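Local coordinates for protein argonaute (Aquifex aeolicus, PDB 1YVU) that cleaves target RNA strands by using short single-stranded DNA guides to pair with the complementary target sequence, with magnesium as the preferred cation, at residues E355-S360 and D418-F423; I408-K413 and L447-P452; P452-L457 and E475-K480. All coordinates share one frame; numbering follows the deposited sequence.

In the fold
Of the segments in contact, strand 351-360 comes first, and contact 1 closes a long loop by joining it to strand 419-424, after a helix, a strand and helix 402-411 have intervened. Contact 2 starts within that loop, at the end of helix 402-411, and runs on past it to the turn after helix 437-448; contacts 1 and 2 therefore cross. Contact 3 follows both in series, a shorter closure between strand 454-457 and helix 466-480, and shares Pro-452 with contact 2. Strand 454-457 pairs with strand 419-424, so contacts 1 and 3 meet in the same parallel sheet. Contact 1 lies in the Mid domain, contact 3 in the PIWI domain, and contact 2 spans their boundary.

Contact 1: residues E355-S360 and D418-F423; sequences EIISVS and DLVIVF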
# COMPACT_ATOMS: atom_id res chain seq x y z
N GLU A 355 6.04 31.84 -7.70
CA GLU A 355 7.36 31.75 -8.36
C GLU A 355 7.14 30.85 -9.61
O GLU A 355 6.28 29.96 -9.59
CB GLU A 355 8.43 31.11 -7.45
CG GLU A 355 9.36 32.11 -6.71
CD GLU A 355 10.80 32.16 -7.22
OE1 GLU A 355 11.44 31.10 -7.39
OE2 GLU A 355 11.30 33.28 -7.43
N ILE A 356 7.84 31.13 -10.70
CA ILE A 356 7.70 30.33 -11.93
C ILE A 356 9.01 29.75 -12.37
O ILE A 356 10.08 30.31 -12.07
CB ILE A 356 7.12 31.19 -13.10
CG1 ILE A 356 5.69 31.60 -12.79
CG2 ILE A 356 7.06 30.41 -14.39
CD1 ILE A 356 5.35 32.90 -13.33
N ILE A 357 8.96 28.58 -13.01
CA ILE A 357 10.16 27.92 -13.53
C ILE A 357 9.89 27.32 -14.88
O ILE A 357 8.88 26.67 -15.07
CB ILE A 357 10.75 26.75 -12.61
CG1 ILE A 357 11.18 27.26 -11.25
CG2 ILE A 357 11.99 26.04 -13.24
CD1 ILE A 357 10.12 27.12 -10.28
N SER A 358 10.83 27.50 -15.79
CA SER A 358 10.71 26.92 -17.10
C SER A 358 11.99 26.22 -17.42
O SER A 358 13.07 26.68 -17.14
CB SER A 358 10.42 27.96 -18.15
OG SER A 358 11.44 28.91 -18.09
N VAL A 359 11.77 25.04 -17.94
CA VAL A 359 12.78 24.10 -18.37
C VAL A 359 12.55 24.10 -19.88
O VAL A 359 11.52 23.61 -20.39
CB VAL A 359 12.44 22.79 -17.70
CG1 VAL A 359 12.82 21.59 -18.53
CG2 VAL A 359 13.02 22.78 -16.32
N SER A 360 13.51 24.69 -20.60
CA SER A 360 13.38 24.83 -22.04
C SER A 360 14.54 24.27 -22.84
O SER A 360 15.56 23.87 -22.27
CB SER A 360 13.19 26.31 -22.41
OG SER A 360 12.71 27.10 -21.32
N ASP A 418 3.37 31.17 -2.15
CA ASP A 418 2.07 30.56 -1.91
C ASP A 418 1.85 29.41 -2.89
O ASP A 418 1.15 28.44 -2.57
CB ASP A 418 0.97 31.59 -2.08
CG ASP A 418 0.93 32.62 -0.95
OD1 ASP A 418 1.42 32.35 0.18
OD2 ASP A 418 0.38 33.71 -1.19
N LEU A 419 2.43 29.55 -4.09
CA LEU A 419 2.38 28.55 -5.18
C LEU A 419 3.67 28.63 -6.00
O LEU A 419 4.45 29.59 -5.88
CB LEU A 419 1.16 28.77 -6.08
CG LEU A 419 0.92 27.85 -7.29
CD1 LEU A 419 0.69 26.40 -6.90
CD2 LEU A 419 -0.27 28.36 -8.03
N VAL A 420 3.93 27.60 -6.79
CA VAL A 420 5.11 27.57 -7.65
C VAL A 420 4.64 26.96 -8.96
O VAL A 420 4.14 25.83 -8.98
CB VAL A 420 6.25 26.67 -7.02
CG1 VAL A 420 7.40 26.47 -7.99
CG2 VAL A 420 6.80 27.28 -5.75
N ILE A 421 4.78 27.69 -10.07
CA ILE A 421 4.34 27.10 -11.32
C ILE A 421 5.55 26.72 -12.16
O ILE A 421 6.37 27.56 -12.48
CB ILE A 421 3.39 28.02 -12.11
CG1 ILE A 421 2.21 28.47 -11.21
CG2 ILE A 421 2.86 27.29 -13.35
CD1 ILE A 421 1.09 29.29 -11.89
N VAL A 422 5.64 25.43 -12.50
CA VAL A 422 6.76 24.92 -13.29
C VAL A 422 6.35 24.39 -14.65
O VAL A 422 5.51 23.48 -14.76
CB VAL A 422 7.53 23.77 -12.55
CG1 VAL A 422 8.82 23.34 -13.34
CG2 VAL A 422 7.90 24.18 -11.12
N PHE A 423 7.01 24.90 -15.69
CA PHE A 423 6.79 24.47 -17.07
C PHE A 423 7.97 23.58 -17.47
O PHE A 423 9.09 24.09 -17.62
CB PHE A 423 6.71 25.65 -18.03
CG PHE A 423 5.56 26.57 -17.81
CD1 PHE A 423 5.75 27.79 -17.14
CD2 PHE A 423 4.30 26.27 -18.36
CE1 PHE A 423 4.69 28.74 -17.03
CE2 PHE A 423 3.22 27.21 -18.26
CZ PHE A 423 3.42 28.45 -17.59
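Leu-419 begins the pairing through its backbone O, which accepts a weak hydrogen bond from Glu-355 N (3.3 Å). Its neighbour Val-420 lies in register with Glu-355. With CG1 anti to the backbone N (chi1 172°), Val-420 brings this methyl to Ile-357 CD1 at 3.6 Å, the two side chains crossing obliquely. The carboxylate of Glu-355 turns away from this strand and forms a salt bridge with Lys-415.

Ile-421 uses both of its backbone polar groups: its N donates to Glu-355 O, and its O accepts from Ile-357 N, each at 2.8 Å. Ile-356 is its register partner on the opposite face of the sheet from Val-420, and its CG1 lies near Ile-421 CB. The two strands run in the same direction, their axes 11° apart and 4.6 Å from each other at the closest point. They are the central pair of a four-stranded parallel sheet in the order 386-396, 351-360, 419-424, 454-457, consistent with the Rossmann-like core of an Argonaute Mid domain. Helix 368-381 covers the face that carries Ile-356 and Phe-423.

Val-422 returns to the face of Val-420. It lies beside Ile-357, pointing the same way, and its CG2 is 3.8 Å from Ile-357 CD1; that methyl therefore spans both valines.

Phe-423 completes the pairing, its N donating to Ile-357 O and its O accepting from Val-359 N (2.9 Å). Its CG stands beside the backbone N (chi1 -65°), and the ring edge lies against Ile-356, with CE1 3.9 Å from Ile-356 CG2. Ile-421 CG2 approaches one ring face off-centre, toward the rim, while Leu-373 and Lys-369 of helix 368-381 also touch this phenylalanine.

Contact 2: residues I408-K413 and L447-P452; sequences IPVINK and LKKMIP
Lys-449 stretches across to the end of helix 402-411, its CE lying 4.0 Å from Val-410 CG1 where the two side chains cross. The lysine chain is nearly extended as far as CE; the bend comes at the last torsion (chi4 -84°), which turns NZ onto two successive backbone carbonyls. NZ donates to Ile-411 O at 2.8 Å and to Val-410 O at 3.2 Å; both bonds are weak. Val-410 O also accepts the backbone N of Lys-413, so this oxygen serves both the turn that leaves the helix and the incoming ammonium.

Beside these bonds, Ile-451 directs its CD1 at the backbone O of Lys-413. Ile-451 also packs on Val-417 and Val-420, so the contact continues into the sheet of the Mid domain. Between Lys-449 and Ile-451 in sequence comes Met-450, a selenomethionine whose positive phi (68°) marks the chain leaving helix 437-448.

The contact thus ties the end of Mid-domain helix 402-411 to the first residues of the PIWI domain. Carbonyls at a helix C terminus carry partial negative charge, so a lysine ammonium placed there would probably be favoured electrostatically, even though neither bond is strong.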
# COMPACT_ATOMS: atom_id res chain seq x y z
N ILE A 408 19.65 23.72 -7.84
CA ILE A 408 20.06 25.04 -7.39
C ILE A 408 18.86 26.02 -7.13
O ILE A 408 18.75 26.50 -5.99
CB ILE A 408 21.25 25.65 -8.27
CG1 ILE A 408 22.26 24.55 -8.63
CG2 ILE A 408 21.95 26.81 -7.52
CD1 ILE A 408 23.50 25.00 -9.48
N PRO A 409 17.92 26.26 -8.12
CA PRO A 409 16.80 27.17 -7.84
C PRO A 409 15.72 26.65 -6.90
O PRO A 409 15.02 27.47 -6.30
CB PRO A 409 16.20 27.44 -9.23
CG PRO A 409 17.37 27.35 -10.10
CD PRO A 409 18.03 26.11 -9.58
N VAL A 410 15.56 25.32 -6.80
CA VAL A 410 14.55 24.73 -5.91
C VAL A 410 14.90 24.92 -4.45
O VAL A 410 14.04 25.30 -3.68
CB VAL A 410 14.31 23.22 -6.20
CG1 VAL A 410 13.54 22.55 -5.07
CG2 VAL A 410 13.50 23.04 -7.48
N ILE A 411 16.17 24.71 -4.10
CA ILE A 411 16.68 24.85 -2.72
C ILE A 411 16.41 26.25 -2.12
O ILE A 411 16.14 26.38 -0.93
CB ILE A 411 18.22 24.54 -2.62
CG1 ILE A 411 18.53 23.15 -3.15
CG2 ILE A 411 18.70 24.53 -1.16
CD1 ILE A 411 19.98 22.96 -3.59
N ASN A 412 16.40 27.26 -2.99
CA ASN A 412 16.20 28.65 -2.60
C ASN A 412 14.76 29.13 -2.68
O ASN A 412 14.45 30.26 -2.28
CB ASN A 412 17.05 29.56 -3.51
CG ASN A 412 18.52 29.12 -3.59
OD1 ASN A 412 19.26 29.18 -2.61
ND2 ASN A 412 18.95 28.71 -4.79
N LYS A 413 13.88 28.25 -3.15
CA LYS A 413 12.48 28.61 -3.34
C LYS A 413 11.53 28.63 -2.18
O LYS A 413 10.31 28.59 -2.38
CB LYS A 413 11.90 27.80 -4.47
CG LYS A 413 10.96 28.59 -5.36
CD LYS A 413 10.64 27.79 -6.54
CE LYS A 413 11.89 27.42 -7.32
NZ LYS A 413 11.75 26.05 -7.89
N LEU A 447 7.32 19.55 -1.99
CA LEU A 447 6.45 18.90 -1.03
C LEU A 447 7.16 18.97 0.31
O LEU A 447 6.52 19.20 1.35
CB LEU A 447 6.25 17.44 -1.38
CG LEU A 447 4.88 16.87 -1.77
CD1 LEU A 447 5.08 15.38 -2.08
CD2 LEU A 447 3.84 17.08 -0.66
N LYS A 448 8.48 18.80 0.26
CA LYS A 448 9.32 18.85 1.47
C LYS A 448 9.30 20.23 2.11
O LYS A 448 9.23 20.35 3.34
CB LYS A 448 10.78 18.48 1.16
CG LYS A 448 11.00 17.04 0.71
CD LYS A 448 12.47 16.68 0.56
CE LYS A 448 12.66 15.43 -0.31
NZ LYS A 448 14.10 14.99 -0.39
N LYS A 449 9.33 21.26 1.26
CA LYS A 449 9.31 22.65 1.68
C LYS A 449 7.90 23.11 1.98
O LYS A 449 7.69 24.21 2.50
CB LYS A 449 9.92 23.53 0.61
CG LYS A 449 11.34 23.21 0.39
CD LYS A 449 11.77 23.66 -0.96
CE LYS A 449 13.26 23.43 -1.13
NZ LYS A 449 14.02 24.57 -0.55
N MSE A 450 6.96 22.24 1.63
CA MSE A 450 5.52 22.42 1.84
C MSE A 450 4.86 23.51 1.05
O MSE A 450 3.77 23.96 1.38
CB MSE A 450 5.20 22.52 3.34
CG MSE A 450 5.63 21.25 4.08
SE MSE A 450 5.62 21.35 6.00
CE MSE A 450 7.06 22.71 6.24
N ILE A 451 5.53 23.89 -0.04
CA ILE A 451 5.05 24.91 -0.96
C ILE A 451 4.27 24.21 -2.07
O ILE A 451 4.82 23.38 -2.80
CB ILE A 451 6.22 25.71 -1.62
CG1 ILE A 451 7.19 26.25 -0.56
CG2 ILE A 451 5.69 26.92 -2.35
CD1 ILE A 451 8.58 26.33 -1.09
N PRO A 452 2.96 24.53 -2.22
CA PRO A 452 2.10 23.96 -3.25
C PRO A 452 2.79 24.10 -4.60
O PRO A 452 3.48 25.11 -4.85
CB PRO A 452 0.89 24.89 -3.20
CG PRO A 452 0.81 25.26 -1.84
CD PRO A 452 2.20 25.46 -1.37

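Contact 3: residues P452-L457 and E475-K480; sequences PSQVIL and EQVLAK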
# COMPACT_ATOMS: atom_id res chain seq x y z
N PRO A 452 2.96 24.53 -2.22
CA PRO A 452 2.10 23.96 -3.25
C PRO A 452 2.79 24.10 -4.60
O PRO A 452 3.48 25.11 -4.85
CB PRO A 452 0.89 24.89 -3.20
CG PRO A 452 0.81 25.26 -1.84
CD PRO A 452 2.20 25.46 -1.37
N SER A 453 2.64 23.11 -5.47
CA SER A 453 3.29 23.15 -6.77
C SER A 453 2.45 22.67 -7.90
O SER A 453 1.83 21.62 -7.78
CB SER A 453 4.58 22.33 -6.73
OG SER A 453 4.39 21.11 -6.02
N GLN A 454 2.47 23.42 -9.00
CA GLN A 454 1.73 23.06 -10.22
C GLN A 454 2.75 22.86 -11.34
O GLN A 454 3.26 23.82 -11.87
CB GLN A 454 0.71 24.14 -10.60
CG GLN A 454 -0.24 23.74 -11.75
CD GLN A 454 -1.29 22.71 -11.35
OE1 GLN A 454 -2.18 23.03 -10.56
NE2 GLN A 454 -1.20 21.49 -11.88
N VAL A 455 2.99 21.59 -11.68
CA VAL A 455 3.96 21.19 -12.70
C VAL A 455 3.31 21.00 -14.08
O VAL A 455 2.84 19.92 -14.43
CB VAL A 455 4.70 19.88 -12.24
CG1 VAL A 455 5.64 19.36 -13.32
CG2 VAL A 455 5.48 20.11 -10.88
N ILE A 456 3.30 22.06 -14.88
CA ILE A 456 2.70 22.00 -16.22
C ILE A 456 3.74 21.44 -17.20
O ILE A 456 4.85 21.97 -17.25
CB ILE A 456 2.25 23.40 -16.67
CG1 ILE A 456 1.40 24.04 -15.56
CG2 ILE A 456 1.52 23.33 -18.02
CD1 ILE A 456 0.90 25.44 -15.85
N LEU A 457 3.41 20.34 -17.89
CA LEU A 457 4.31 19.72 -18.89
C LEU A 457 4.11 20.41 -20.24
O LEU A 457 2.99 20.80 -20.56
CB LEU A 457 4.02 18.22 -19.05
CG LEU A 457 4.47 17.24 -17.96
CD1 LEU A 457 4.13 15.80 -18.34
CD2 LEU A 457 5.97 17.33 -17.76
N GLU A 475 -8.76 24.44 -11.55
CA GLU A 475 -9.35 23.64 -10.46
C GLU A 475 -8.32 23.22 -9.43
O GLU A 475 -8.58 23.31 -8.23
CB GLU A 475 -10.01 22.38 -11.08
CG GLU A 475 -10.62 21.35 -10.09
CD GLU A 475 -11.02 20.02 -10.74
OE1 GLU A 475 -10.27 19.49 -11.62
OE2 GLU A 475 -12.08 19.49 -10.36
N GLN A 476 -7.14 22.82 -9.91
CA GLN A 476 -6.04 22.36 -9.06
C GLN A 476 -5.28 23.44 -8.30
O GLN A 476 -4.89 23.22 -7.16
CB GLN A 476 -5.07 21.54 -9.85
CG GLN A 476 -5.46 20.15 -10.05
CD GLN A 476 -4.31 19.40 -10.66
OE1 GLN A 476 -4.13 19.41 -11.89
NE2 GLN A 476 -3.49 18.78 -9.82
N VAL A 477 -5.02 24.59 -8.95
CA VAL A 477 -4.34 25.73 -8.33
C VAL A 477 -5.22 26.32 -7.22
O VAL A 477 -4.71 26.82 -6.22
CB VAL A 477 -4.01 26.81 -9.41
CG1 VAL A 477 -3.84 28.21 -8.80
CG2 VAL A 477 -2.75 26.40 -10.14
N LEU A 478 -6.54 26.26 -7.43
CA LEU A 478 -7.51 26.76 -6.47
C LEU A 478 -7.50 25.93 -5.18
O LEU A 478 -7.40 26.47 -4.08
CB LEU A 478 -8.89 26.75 -7.09
CG LEU A 478 -9.12 27.80 -8.17
CD1 LEU A 478 -10.45 27.53 -8.81
CD2 LEU A 478 -9.04 29.20 -7.59
N ALA A 479 -7.47 24.61 -5.36
CA ALA A 479 -7.45 23.67 -4.25
C ALA A 479 -6.18 23.82 -3.41
O ALA A 479 -6.26 23.91 -2.18
CB ALA A 479 -7.54 22.27 -4.80
N LYS A 480 -5.03 23.88 -4.09
CA LYS A 480 -3.70 24.02 -3.46
C LYS A 480 -3.50 25.30 -2.64
O LYS A 480 -2.57 25.38 -1.86
CB LYS A 480 -2.58 24.05 -4.50
CG LYS A 480 -2.23 22.78 -5.18
CD LYS A 480 -1.69 23.18 -6.53
CE LYS A 480 -1.09 22.02 -7.26
NZ LYS A 480 -2.00 20.98 -7.75
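Lys-480 and Gln-454 make the one hydrogen bond across this contact, a weak one in which NZ donates to OE1 over 3.5 Å. The two side chains cross at about a right angle. In Gln-454, CG is anti to the backbone N, and a bend at the second torsion (chi2 73°) sets CD back toward the helix. Lys-480 is bent at its last torsion (chi4 70°), which turns NZ to the amide oxygen. Its CE lies by Ser-453 O, an oxygen that accepts a hydrogen bond from Lys-443.

Carbon contacts adjoin this polar pair. Val-477 presents CG2 to the glutamine side chain, 4.0 Å from Gln-454 CG and 3.4 Å from Gln-454 OE1. The same oxygen rests 3.3 Å from Gln-476 CB, so aliphatic carbons of the helix border the amide oxygen. Further along, Pro-452 lays its ring against Lys-480: the two CB atoms are 3.8 Å apart, and Pro-452 CG faces Lys-480 O.

Backbone pairing with Val-420 and Val-422 fixes Gln-454 in strand 454-457, an outermost strand of the parallel sheet. Helix 466-480 runs back nearly antiparallel to that strand, at 163°, with the axes 10.1 Å apart, as expected for a helix packed over a parallel alpha/beta sheet. Val-477 extends the packing to Leu-419 of the adjoining strand and to Leu-380 of helix 368-381.

In this buried setting the lysine charge is met by a neutral amide oxygen, with a second lysine, Lys-443, touching Lys-480. The attraction between Lys-480 and Gln-454 is therefore of the charge-dipole kind.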